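Local coordinates for protein acetolactate synthase isozyme 1 large subunit (Escherichia coli, PDB 6LPI) that is the large subunit of a thiamine diphosphate-dependent synthase and binds flavin-adenine dinucleotide, thiamine diphosphate and a magnesium ion, at residues Thr294-Ile308 with Ile316-Val330. Sequence-based numbering, arbitrary orientation.
Sequences TEQFCPNAKIIHVDI and IKQPHVAIQADVDDV. With FAD (flavin-adenine dinucleotide), chain I.
Two bends in the chain of Lys317, at chi2 (-75°) and chi3 (-111°), bring its amine in against 294-308, where NZ donates to Thr294 O at 2.9 Å and to Phe297 O at 3.0 Å. Thr294 O also takes Phe297 N, and the two donors reach it from opposite faces of its plane. On the way the lysine CD slides past Thr294 CG2, and CE lies at the edge of the Phe297 ring. Further along, the imidazole of His320 stands across Lys302, whose CD sits over one ring face, 3.9 Å from the centroid, in a CH-pi contact.

From Ile303 on, the backbones run parallel. Ile303 O is shared by His320 N and Val321 N; then His305 N bonds to Val321 O, Ile323 N to His305 O and Asp307 N to Ile323 O. This is how 321-324 closes one edge of the six-stranded parallel sheet in the central domain, whose 3-2-1-4-5-6 strand order is that of a Rossmann-like fold; strand 278-282 flanks 302-307 on its other side. On one face Ile304 CG2 lies beside Val321 CB (3.7 Å), Val306 runs alongside Ile323, and Val306 CG1 meets Val330 CG2 tip to tip; helix 198-210 packs against Ile304 and Ile323.

The adenosine end of FAD is held where the two strands finish, by Asp307 and by Asp326 with the start of its helix. Asp307, its CG anti to the backbone N (chi1 -156°), turns its carboxylate to the ribose: OD1 accepts from FAD O3B at 2.6 Å, and OD2 lies so close to FAD O2B that the exact length is doubtful, while Asp309 N also binds OD2. Asp326 does double duty, since OD2 caps the following helix through Asp329 N (3.0 Å) and OD1 accepts from adenine N6A (3.0 Å), next to the bond from Val327 N to N1A.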
ATOM      1  N   THR B 294      20.135  -3.988  -7.219  1.00 54.34           N
ATOM      2  CA  THR B 294      20.374  -4.333  -5.822  1.00 51.10           C
ATOM      3  C   THR B 294      21.856  -4.358  -5.469  1.00 57.24           C
ATOM      4  O   THR B 294      22.297  -3.707  -4.516  1.00 58.68           O
ATOM      5  CB  THR B 294      19.750  -5.696  -5.552  1.00 45.72           C
ATOM      6  OG1 THR B 294      18.351  -5.640  -5.863  1.00 51.37           O
ATOM      7  CG2 THR B 294      19.955  -6.090  -4.120  1.00 39.19           C
ATOM      8  N   GLU B 295      22.647  -5.084  -6.247  1.00 58.70           N
ATOM      9  CA  GLU B 295      24.041  -5.287  -5.892  1.00 59.54           C
ATOM     10  C   GLU B 295      24.863  -4.005  -5.977  1.00 50.51           C
ATOM     11  O   GLU B 295      25.930  -3.926  -5.359  1.00 45.13           O
ATOM     12  CB  GLU B 295      24.620  -6.390  -6.775  1.00 72.99           C
ATOM     13  CG  GLU B 295      23.816  -7.696  -6.701  1.00 80.47           C
ATOM     14  CD  GLU B 295      22.593  -7.715  -7.621  1.00 87.86           C
ATOM     15  OE1 GLU B 295      22.579  -6.951  -8.616  1.00 84.31           O
ATOM     16  OE2 GLU B 295      21.652  -8.503  -7.351  1.00 91.30           O
ATOM     17  N   GLN B 296      24.390  -2.987  -6.690  1.00 48.59           N
ATOM     18  CA  GLN B 296      25.141  -1.743  -6.805  1.00 44.05           C
ATOM     19  C   GLN B 296      24.593  -0.667  -5.882  1.00 43.59           C
ATOM     20  O   GLN B 296      24.975   0.496  -6.005  1.00 51.43           O
ATOM     21  CB  GLN B 296      25.129  -1.222  -8.244  1.00 37.16           C
ATOM     22  CG  GLN B 296      25.420  -2.266  -9.281  1.00 52.76           C
ATOM     23  CD  GLN B 296      26.872  -2.671  -9.290  1.00 77.86           C
ATOM     24  OE1 GLN B 296      27.634  -2.287  -8.408  1.00106.06           O
ATOM     25  NE2 GLN B 296      27.275  -3.427 -10.306  1.00 70.24           N
ATOM     26  N   PHE B 297      23.765  -1.031  -4.918  1.00 40.88           N
ATOM     27  CA  PHE B 297      23.103  -0.045  -4.080  1.00 44.02           C
ATOM     28  C   PHE B 297      23.787  -0.057  -2.726  1.00 48.52           C
ATOM     29  O   PHE B 297      23.617  -0.995  -1.943  1.00 50.86           O
ATOM     30  CB  PHE B 297      21.612  -0.327  -3.914  1.00 40.56           C
ATOM     31  CG  PHE B 297      20.948   0.639  -2.989  1.00 39.12           C
ATOM     32  CD1 PHE B 297      20.774   1.966  -3.372  1.00 38.29           C
ATOM     33  CD2 PHE B 297      20.528   0.250  -1.732  1.00 34.43           C
ATOM     34  CE1 PHE B 297      20.177   2.878  -2.514  1.00 36.31           C
ATOM     35  CE2 PHE B 297      19.951   1.172  -0.857  1.00 29.37           C
ATOM     36  CZ  PHE B 297      19.769   2.478  -1.255  1.00 30.30           C
ATOM     37  N   CYS B 298      24.522   0.998  -2.446  1.00 50.24           N
ATOM     38  CA  CYS B 298      25.276   1.117  -1.210  1.00 52.06           C
ATOM     39  C   CYS B 298      26.117  -0.122  -0.953  1.00 47.89           C
ATOM     40  O   CYS B 298      25.921  -0.786   0.071  1.00 44.80           O
ATOM     41  CB  CYS B 298      24.325   1.346  -0.035  1.00 54.98           C
ATOM     42  SG  CYS B 298      23.091   2.659  -0.339  1.00 52.70           S
ATOM     43  N   PRO B 299      27.137  -0.393  -1.773  1.00 41.44           N
ATOM     44  CA  PRO B 299      27.906  -1.626  -1.550  1.00 35.19           C
ATOM     45  C   PRO B 299      28.699  -1.570  -0.261  1.00 46.47           C
ATOM     46  O   PRO B 299      28.723  -2.554   0.487  1.00 58.57           O
ATOM     47  CB  PRO B 299      28.826  -1.707  -2.780  1.00 35.15           C
ATOM     48  CG  PRO B 299      28.238  -0.744  -3.782  1.00 42.81           C
ATOM     49  CD  PRO B 299      27.580   0.328  -2.986  1.00 37.87           C
ATOM     50  N   ASN B 300      29.309  -0.430   0.050  1.00 49.70           N
ATOM     51  CA  ASN B 300      30.168  -0.326   1.219  1.00 51.64           C
ATOM     52  C   ASN B 300      29.403  -0.053   2.499  1.00 51.11           C
ATOM     53  O   ASN B 300      30.000   0.385   3.489  1.00 58.79           O
ATOM     54  CB  ASN B 300      31.220   0.752   0.999  1.00 51.65           C
ATOM     55  CG  ASN B 300      32.274   0.294   0.067  1.00 63.94           C
ATOM     56  OD1 ASN B 300      32.511  -0.913  -0.044  1.00 66.00           O
ATOM     57  ND2 ASN B 300      32.910   1.228  -0.637  1.00 65.51           N
ATOM     58  N   ALA B 301      28.122  -0.382   2.551  1.00 35.89           N
ATOM     59  CA  ALA B 301      27.299  -0.045   3.697  1.00 38.55           C
ATOM     60  C   ALA B 301      26.873  -1.321   4.396  1.00 42.38           C
ATOM     61  O   ALA B 301      26.392  -2.267   3.752  1.00 50.53           O
ATOM     62  CB  ALA B 301      26.052   0.754   3.283  1.00 31.95           C
ATOM     63  N   LYS B 302      27.124  -1.366   5.694  1.00 37.60           N
ATOM     64  CA  LYS B 302      26.491  -2.363   6.525  1.00 48.55           C
ATOM     65  C   LYS B 302      25.044  -1.940   6.709  1.00 51.06           C
ATOM     66  O   LYS B 302      24.710  -0.757   6.605  1.00 57.54           O
ATOM     67  CB  LYS B 302      27.213  -2.509   7.860  1.00 58.23           C
ATOM     68  CG  LYS B 302      28.657  -2.917   7.705  1.00 60.54           C
ATOM     69  CD  LYS B 302      29.070  -3.946   8.710  1.00 56.27           C
ATOM     70  CE  LYS B 302      30.348  -4.617   8.259  1.00 58.75           C
ATOM     71  NZ  LYS B 302      30.145  -5.163   6.888  1.00 65.50           N
ATOM     72  N   ILE B 303      24.169  -2.907   6.931  1.00 46.60           N
ATOM     73  CA  ILE B 303      22.747  -2.624   6.928  1.00 52.42           C
ATOM     74  C   ILE B 303      22.119  -3.091   8.227  1.00 46.32           C
ATOM     75  O   ILE B 303      22.354  -4.221   8.683  1.00 30.49           O
ATOM     76  CB  ILE B 303      22.049  -3.260   5.711  1.00 54.13           C
ATOM     77  CG1 ILE B 303      22.543  -2.574   4.425  1.00 50.11           C
ATOM     78  CG2 ILE B 303      20.528  -3.221   5.878  1.00 44.42           C
ATOM     79  CD1 ILE B 303      22.003  -3.154   3.148  1.00 54.11           C
ATOM     80  N   ILE B 304      21.295  -2.221   8.799  1.00 47.01           N
ATOM     81  CA  ILE B 304      20.344  -2.602   9.826  1.00 49.78           C
ATOM     82  C   ILE B 304      18.957  -2.485   9.208  1.00 51.78           C
ATOM     83  O   ILE B 304      18.652  -1.515   8.499  1.00 53.90           O
ATOM     84  CB  ILE B 304      20.468  -1.717  11.080  1.00 46.48           C
ATOM     85  CG1 ILE B 304      21.928  -1.385  11.362  1.00 41.78           C
ATOM     86  CG2 ILE B 304      19.839  -2.399  12.276  1.00 49.20           C
ATOM     87  CD1 ILE B 304      22.100  -0.349  12.459  1.00 44.97           C
ATOM     88  N   HIS B 305      18.123  -3.480   9.466  1.00 46.35           N
ATOM     89  CA  HIS B 305      16.829  -3.566   8.821  1.00 48.67           C
ATOM     90  C   HIS B 305      15.819  -3.987   9.881  1.00 46.02           C
ATOM     91  O   HIS B 305      15.922  -5.095  10.424  1.00 55.77           O
ATOM     92  CB  HIS B 305      16.902  -4.566   7.652  1.00 27.45           C
ATOM     93  CG  HIS B 305      15.700  -4.551   6.753  1.00 42.55           C
ATOM     94  ND1 HIS B 305      15.427  -5.565   5.861  1.00 40.71           N
ATOM     95  CD2 HIS B 305      14.710  -3.642   6.598  1.00 40.88           C
ATOM     96  CE1 HIS B 305      14.316  -5.290   5.204  1.00 36.40           C
ATOM     97  NE2 HIS B 305      13.866  -4.125   5.627  1.00 41.29           N
ATOM     98  N   VAL B 306      14.823  -3.137  10.134  1.00 38.20           N
ATOM     99  CA  VAL B 306      13.749  -3.404  11.097  1.00 43.18           C
ATOM    100  C   VAL B 306      12.437  -3.430  10.340  1.00 42.49           C
ATOM    101  O   VAL B 306      12.011  -2.405   9.794  1.00 51.07           O
ATOM    102  CB  VAL B 306      13.669  -2.353  12.219  1.00 39.22           C
ATOM    103  CG1 VAL B 306      12.692  -2.814  13.293  1.00 37.65           C
ATOM    104  CG2 VAL B 306      15.028  -2.138  12.848  1.00 34.72           C
ATOM    105  N   ASP B 307      11.758  -4.575  10.381  1.00 34.74           N
ATOM    106  CA  ASP B 307      10.549  -4.750   9.602  1.00 45.74           C
ATOM    107  C   ASP B 307       9.628  -5.719  10.340  1.00 47.01           C
ATOM    108  O   ASP B 307      10.092  -6.695  10.944  1.00 41.50           O
ATOM    109  CB  ASP B 307      10.909  -5.272   8.205  1.00 50.59           C
ATOM    110  CG  ASP B 307       9.856  -4.952   7.183  1.00 62.32           C
ATOM    111  OD1 ASP B 307      10.130  -4.064   6.336  1.00 61.44           O
ATOM    112  OD2 ASP B 307       8.769  -5.573   7.236  1.00 65.39           O
ATOM    113  N   ILE B 308       8.320  -5.456  10.280  1.00 49.39           N
ATOM    114  CA  ILE B 308       7.375  -6.257  11.052  1.00 50.80           C
ATOM    115  C   ILE B 308       7.137  -7.601  10.388  1.00 47.17           C
ATOM    116  O   ILE B 308       6.638  -8.528  11.049  1.00 45.77           O
ATOM    117  CB  ILE B 308       6.028  -5.527  11.216  1.00 50.37           C
ATOM    118  CG1 ILE B 308       5.145  -6.185  12.297  1.00 48.28           C
ATOM    119  CG2 ILE B 308       5.280  -5.499   9.883  1.00 48.48           C
ATOM    120  CD1 ILE B 308       5.199  -5.545  13.653  1.00 45.94           C
ATOM    121  N   ILE B 316      15.860  -9.121  -0.212  1.00 41.95           N
ATOM    122  CA  ILE B 316      16.541  -8.465  -1.321  1.00 38.77           C
ATOM    123  C   ILE B 316      17.990  -8.099  -0.992  1.00 44.39           C
ATOM    124  O   ILE B 316      18.893  -8.332  -1.804  1.00 48.61           O
ATOM    125  CB  ILE B 316      15.755  -7.240  -1.816  1.00 32.29           C
ATOM    126  CG1 ILE B 316      14.331  -7.710  -2.211  1.00 29.98           C
ATOM    127  CG2 ILE B 316      16.497  -6.582  -2.944  1.00 27.65           C
ATOM    128  CD1 ILE B 316      13.639  -6.886  -3.229  1.00 26.75           C
ATOM    129  N   LYS B 317      18.217  -7.467   0.156  1.00 42.18           N
ATOM    130  CA  LYS B 317      19.554  -7.203   0.687  1.00 36.76           C
ATOM    131  C   LYS B 317      19.718  -7.913   2.026  1.00 40.45           C
ATOM    132  O   LYS B 317      18.794  -7.945   2.840  1.00 48.96           O
ATOM    133  CB  LYS B 317      19.837  -5.689   0.888  1.00 39.51           C
ATOM    134  CG  LYS B 317      20.008  -4.856  -0.379  1.00 47.92           C
ATOM    135  CD  LYS B 317      21.341  -5.063  -1.069  1.00 46.92           C
ATOM    136  CE  LYS B 317      22.206  -3.831  -0.953  1.00 54.10           C
ATOM    137  NZ  LYS B 317      23.414  -3.979  -1.826  1.00 60.72           N
ATOM    138  N   GLN B 318      20.883  -8.486   2.272  1.00 44.08           N
ATOM    139  CA  GLN B 318      21.060  -9.209   3.518  1.00 47.39           C
ATOM    140  C   GLN B 318      21.513  -8.228   4.590  1.00 41.71           C
ATOM    141  O   GLN B 318      22.470  -7.481   4.362  1.00 47.44           O
ATOM    142  CB  GLN B 318      22.069 -10.333   3.353  1.00 54.17           C
ATOM    143  CG  GLN B 318      21.675 -11.310   2.249  1.00 70.11           C
ATOM    144  CD  GLN B 318      20.698 -12.366   2.693  1.00 81.52           C
ATOM    145  OE1 GLN B 318      19.951 -12.922   1.877  1.00 87.63           O
ATOM    146  NE2 GLN B 318      20.717 -12.679   3.991  1.00 88.49           N
ATOM    147  N   PRO B 319      20.820  -8.123   5.711  1.00 36.68           N
ATOM    148  CA  PRO B 319      21.203  -7.139   6.718  1.00 41.06           C
ATOM    149  C   PRO B 319      22.242  -7.724   7.664  1.00 48.66           C
ATOM    150  O   PRO B 319      22.403  -8.942   7.796  1.00 46.87           O
ATOM    151  CB  PRO B 319      19.884  -6.862   7.457  1.00 40.93           C
ATOM    152  CG  PRO B 319      19.138  -8.132   7.383  1.00 30.04           C
ATOM    153  CD  PRO B 319      19.584  -8.836   6.087  1.00 42.91           C
ATOM    154  N   HIS B 320      22.966  -6.824   8.317  1.00 42.98           N
ATOM    155  CA  HIS B 320      23.897  -7.259   9.335  1.00 33.98           C
ATOM    156  C   HIS B 320      23.235  -7.343  10.696  1.00 36.10           C
ATOM    157  O   HIS B 320      23.643  -8.147  11.538  1.00 48.03           O
ATOM    158  CB  HIS B 320      25.094  -6.318   9.347  1.00 42.35           C
ATOM    159  CG  HIS B 320      25.892  -6.373   8.085  1.00 50.12           C
ATOM    160  ND1 HIS B 320      25.423  -5.873   6.890  1.00 53.50           N
ATOM    161  CD2 HIS B 320      27.129  -6.856   7.832  1.00 56.14           C
ATOM    162  CE1 HIS B 320      26.339  -6.045   5.954  1.00 57.99           C
ATOM    163  NE2 HIS B 320      27.384  -6.639   6.499  1.00 56.57           N
ATOM    164  N   VAL B 321      22.196  -6.552  10.914  1.00 36.59           N
ATOM    165  CA  VAL B 321      21.327  -6.695  12.069  1.00 42.37           C
ATOM    166  C   VAL B 321      19.905  -6.633  11.538  1.00 45.54           C
ATOM    167  O   VAL B 321      19.535  -5.670  10.858  1.00 43.06           O
ATOM    168  CB  VAL B 321      21.578  -5.605  13.121  1.00 37.27           C
ATOM    169  CG1 VAL B 321      20.458  -5.582  14.164  1.00 38.05           C
ATOM    170  CG2 VAL B 321      22.919  -5.814  13.756  1.00 38.51           C
ATOM    171  N   ALA B 322      19.123  -7.667  11.829  1.00 48.06           N
ATOM    172  CA  ALA B 322      17.749  -7.791  11.369  1.00 46.57           C
ATOM    173  C   ALA B 322      16.859  -7.951  12.590  1.00 55.13           C
ATOM    174  O   ALA B 322      17.059  -8.865  13.397  1.00 59.37           O
ATOM    175  CB  ALA B 322      17.590  -8.982  10.427  1.00 45.28           C
ATOM    176  N   ILE B 323      15.881  -7.068  12.719  1.00 56.55           N
ATOM    177  CA  ILE B 323      14.895  -7.121  13.785  1.00 52.05           C
ATOM    178  C   ILE B 323      13.543  -7.281  13.129  1.00 55.62           C
ATOM    179  O   ILE B 323      13.187  -6.490  12.247  1.00 58.98           O
ATOM    180  CB  ILE B 323      14.888  -5.827  14.611  1.00 52.03           C
ATOM    181  CG1 ILE B 323      16.234  -5.612  15.275  1.00 52.10           C
ATOM    182  CG2 ILE B 323      13.740  -5.832  15.634  1.00 60.50           C
ATOM    183  CD1 ILE B 323      16.258  -6.091  16.602  1.00 70.09           C
ATOM    184  N   GLN B 324      12.778  -8.265  13.574  1.00 50.93           N
ATOM    185  CA  GLN B 324      11.400  -8.397  13.122  1.00 46.69           C
ATOM    186  C   GLN B 324      10.579  -7.807  14.248  1.00 43.76           C
ATOM    187  O   GLN B 324      10.350  -8.457  15.271  1.00 56.04           O
ATOM    188  CB  GLN B 324      10.992  -9.832  12.854  1.00 50.82           C
ATOM    189  CG  GLN B 324       9.544  -9.882  12.504  1.00 59.63           C
ATOM    190  CD  GLN B 324       8.945 -11.220  12.740  1.00 61.38           C
ATOM    191  OE1 GLN B 324       9.613 -12.126  13.234  1.00 67.53           O
ATOM    192  NE2 GLN B 324       7.678 -11.371  12.369  1.00 59.85           N
ATOM    193  N   ALA B 325      10.118  -6.583  14.058  1.00 43.49           N
ATOM    194  CA  ALA B 325       9.395  -5.918  15.126  1.00 46.53           C
ATOM    195  C   ALA B 325       8.666  -4.713  14.565  1.00 48.03           C
ATOM    196  O   ALA B 325       8.819  -4.351  13.395  1.00 47.31           O
ATOM    197  CB  ALA B 325      10.354  -5.478  16.228  1.00 44.06           C
ATOM    198  N   ASP B 326       7.833  -4.124  15.415  1.00 50.93           N
ATOM    199  CA  ASP B 326       7.263  -2.819  15.138  1.00 48.66           C
ATOM    200  C   ASP B 326       8.304  -1.721  15.364  1.00 48.49           C
ATOM    201  O   ASP B 326       9.025  -1.738  16.363  1.00 55.55           O
ATOM    202  CB  ASP B 326       6.048  -2.600  16.024  1.00 49.90           C
ATOM    203  CG  ASP B 326       5.639  -1.167  16.065  1.00 57.97           C
ATOM    204  OD1 ASP B 326       4.790  -0.770  15.238  1.00 58.68           O
ATOM    205  OD2 ASP B 326       6.181  -0.441  16.922  1.00 62.16           O
ATOM    206  N   VAL B 327       8.375  -0.751  14.443  1.00 46.78           N
ATOM    207  CA  VAL B 327       9.420   0.276  14.535  1.00 48.02           C
ATOM    208  C   VAL B 327       9.319   1.066  15.837  1.00 50.78           C
ATOM    209  O   VAL B 327      10.338   1.415  16.444  1.00 49.39           O
ATOM    210  CB  VAL B 327       9.376   1.241  13.342  1.00 47.68           C
ATOM    211  CG1 VAL B 327      10.724   1.943  13.215  1.00 52.19           C
ATOM    212  CG2 VAL B 327       9.068   0.518  12.094  1.00 49.35           C
ATOM    213  N   ASP B 328       8.102   1.389  16.273  1.00 51.44           N
ATOM    214  CA  ASP B 328       7.949   2.167  17.497  1.00 54.47           C
ATOM    215  C   ASP B 328       8.633   1.468  18.655  1.00 60.62           C
ATOM    216  O   ASP B 328       9.490   2.049  19.325  1.00 69.28           O
ATOM    217  CB  ASP B 328       6.469   2.379  17.823  1.00 62.65           C
ATOM    218  CG  ASP B 328       6.190   3.706  18.499  1.00 71.92           C
ATOM    219  OD1 ASP B 328       7.022   4.629  18.377  1.00 70.85           O
ATOM    220  OD2 ASP B 328       5.135   3.808  19.171  1.00 78.03           O
ATOM    221  N   ASP B 329       8.284   0.204  18.892  1.00 58.69           N
ATOM    222  CA  ASP B 329       8.828  -0.510  20.045  1.00 62.85           C
ATOM    223  C   ASP B 329      10.353  -0.594  19.990  1.00 60.78           C
ATOM    224  O   ASP B 329      11.041  -0.426  21.014  1.00 59.82           O
ATOM    225  CB  ASP B 329       8.185  -1.892  20.111  1.00 62.44           C
ATOM    226  CG  ASP B 329       6.669  -1.817  20.237  1.00 66.29           C
ATOM    227  OD1 ASP B 329       6.162  -0.895  20.925  1.00 72.42           O
ATOM    228  OD2 ASP B 329       5.990  -2.663  19.617  1.00 62.68           O
ATOM    229  N   VAL B 330      10.902  -0.759  18.790  1.00 57.01           N
ATOM    230  CA  VAL B 330      12.349  -0.826  18.653  1.00 55.97           C
ATOM    231  C   VAL B 330      12.961   0.530  18.984  1.00 59.18           C
ATOM    232  O   VAL B 330      13.797   0.646  19.884  1.00 60.53           O
ATOM    233  CB  VAL B 330      12.725  -1.277  17.231  1.00 50.02           C
ATOM    234  CG1 VAL B 330      14.165  -0.894  16.897  1.00 44.45           C
ATOM    235  CG2 VAL B 330      12.468  -2.759  17.040  1.00 45.40           C
TER
HETATM  236  PA  FAD I 601       5.982  -0.086   1.507  1.00 49.30           P
HETATM  237  O1A FAD I 601       5.276   1.206   1.650  1.00 61.06           O
HETATM  238  O2A FAD I 601       5.232  -1.210   0.844  1.00 42.99           O
HETATM  239  O5B FAD I 601       6.371  -0.393   3.007  1.00 31.13           O
HETATM  240  C5B FAD I 601       5.852  -1.545   3.701  1.00 26.37           C
HETATM  241  C4B FAD I 601       6.987  -2.143   4.488  1.00 39.26           C
HETATM  242  O4B FAD I 601       6.969  -1.649   5.854  1.00 39.34           O
HETATM  243  C3B FAD I 601       6.949  -3.663   4.601  1.00 42.90           C
HETATM  244  O3B FAD I 601       8.288  -4.156   4.551  1.00 35.96           O
HETATM  245  C2B FAD I 601       6.238  -3.858   5.945  1.00 37.87           C
HETATM  246  O2B FAD I 601       6.455  -5.124   6.552  1.00 36.12           O
HETATM  247  C1B FAD I 601       6.912  -2.750   6.740  1.00 39.37           C
HETATM  248  N9A FAD I 601       6.219  -2.341   7.951  1.00 48.78           N
HETATM  249  C8A FAD I 601       4.915  -1.941   8.078  1.00 51.45           C
HETATM  250  N7A FAD I 601       4.575  -1.608   9.302  1.00 49.01           N
HETATM  251  C5A FAD I 601       5.738  -1.803  10.031  1.00 52.96           C
HETATM  252  C6A FAD I 601       6.046  -1.639  11.397  1.00 54.22           C
HETATM  253  N6A FAD I 601       5.168  -1.220  12.313  1.00 59.58           N
HETATM  254  N1A FAD I 601       7.301  -1.937  11.799  1.00 45.10           N
HETATM  255  C2A FAD I 601       8.183  -2.364  10.891  1.00 43.71           C
HETATM  256  N3A FAD I 601       8.012  -2.549   9.581  1.00 52.35           N
HETATM  257  C4A FAD I 601       6.759  -2.256   9.211  1.00 55.12           C
HETATM  258  N1  FAD I 601       9.574   4.714  -4.790  1.00 39.84           N
HETATM  259  C2  FAD I 601      10.773   5.245  -4.417  1.00 36.53           C
HETATM  260  O2  FAD I 601      11.251   5.014  -3.314  1.00 41.56           O
HETATM  261  N3  FAD I 601      11.465   6.071  -5.284  1.00 35.36           N
HETATM  262  C4  FAD I 601      11.059   6.438  -6.550  1.00 39.11           C
HETATM  263  O4  FAD I 601      11.760   7.185  -7.228  1.00 40.82           O
HETATM  264  C4X FAD I 601       9.784   5.858  -6.945  1.00 41.19           C
HETATM  265  N5  FAD I 601       9.309   6.150  -8.138  1.00 39.88           N
HETATM  266  C5X FAD I 601       8.082   5.606  -8.498  1.00 41.61           C
HETATM  267  C6  FAD I 601       7.551   5.908  -9.754  1.00 36.33           C
HETATM  268  C7  FAD I 601       6.316   5.395 -10.150  1.00 42.11           C
HETATM  269  C7M FAD I 601       5.777   5.725 -11.516  1.00 37.82           C
HETATM  270  C8  FAD I 601       5.599   4.558  -9.279  1.00 43.90           C
HETATM  271  C8M FAD I 601       4.268   3.974  -9.688  1.00 36.76           C
HETATM  272  C9  FAD I 601       6.128   4.255  -8.027  1.00 44.62           C
HETATM  273  C9A FAD I 601       7.361   4.761  -7.636  1.00 45.54           C
HETATM  274  N10 FAD I 601       7.917   4.472  -6.371  1.00 50.46           N
HETATM  275  C10 FAD I 601       9.121   5.004  -5.992  1.00 47.09           C
HETATM  276  C1' FAD I 601       7.216   3.609  -5.421  1.00 40.07           C
HETATM  277  C2' FAD I 601       7.728   2.177  -5.440  1.00 32.26           C
HETATM  278  O2' FAD I 601       7.102   1.444  -6.493  1.00 36.00           O
HETATM  279  C3' FAD I 601       7.391   1.502  -4.111  1.00 34.51           C
HETATM  280  O3' FAD I 601       5.987   1.572  -3.883  1.00 46.66           O
HETATM  281  C4' FAD I 601       8.104   2.097  -2.903  1.00 32.91           C
HETATM  282  O4' FAD I 601       9.423   2.468  -3.287  1.00 42.92           O
HETATM  283  C5' FAD I 601       8.167   1.133  -1.743  1.00 37.02           C
HETATM  284  O5' FAD I 601       8.423   1.868  -0.533  1.00 46.27           O
HETATM  285  P   FAD I 601       8.471   1.140   0.840  1.00 90.95           P
HETATM  286  O1P FAD I 601       9.793   0.379   0.945  1.00 83.80           O
HETATM  287  O2P FAD I 601       8.163   2.028   1.816  1.00 44.72           O
HETATM  288  O3P FAD I 601       7.323   0.105   0.682  1.00 61.25           O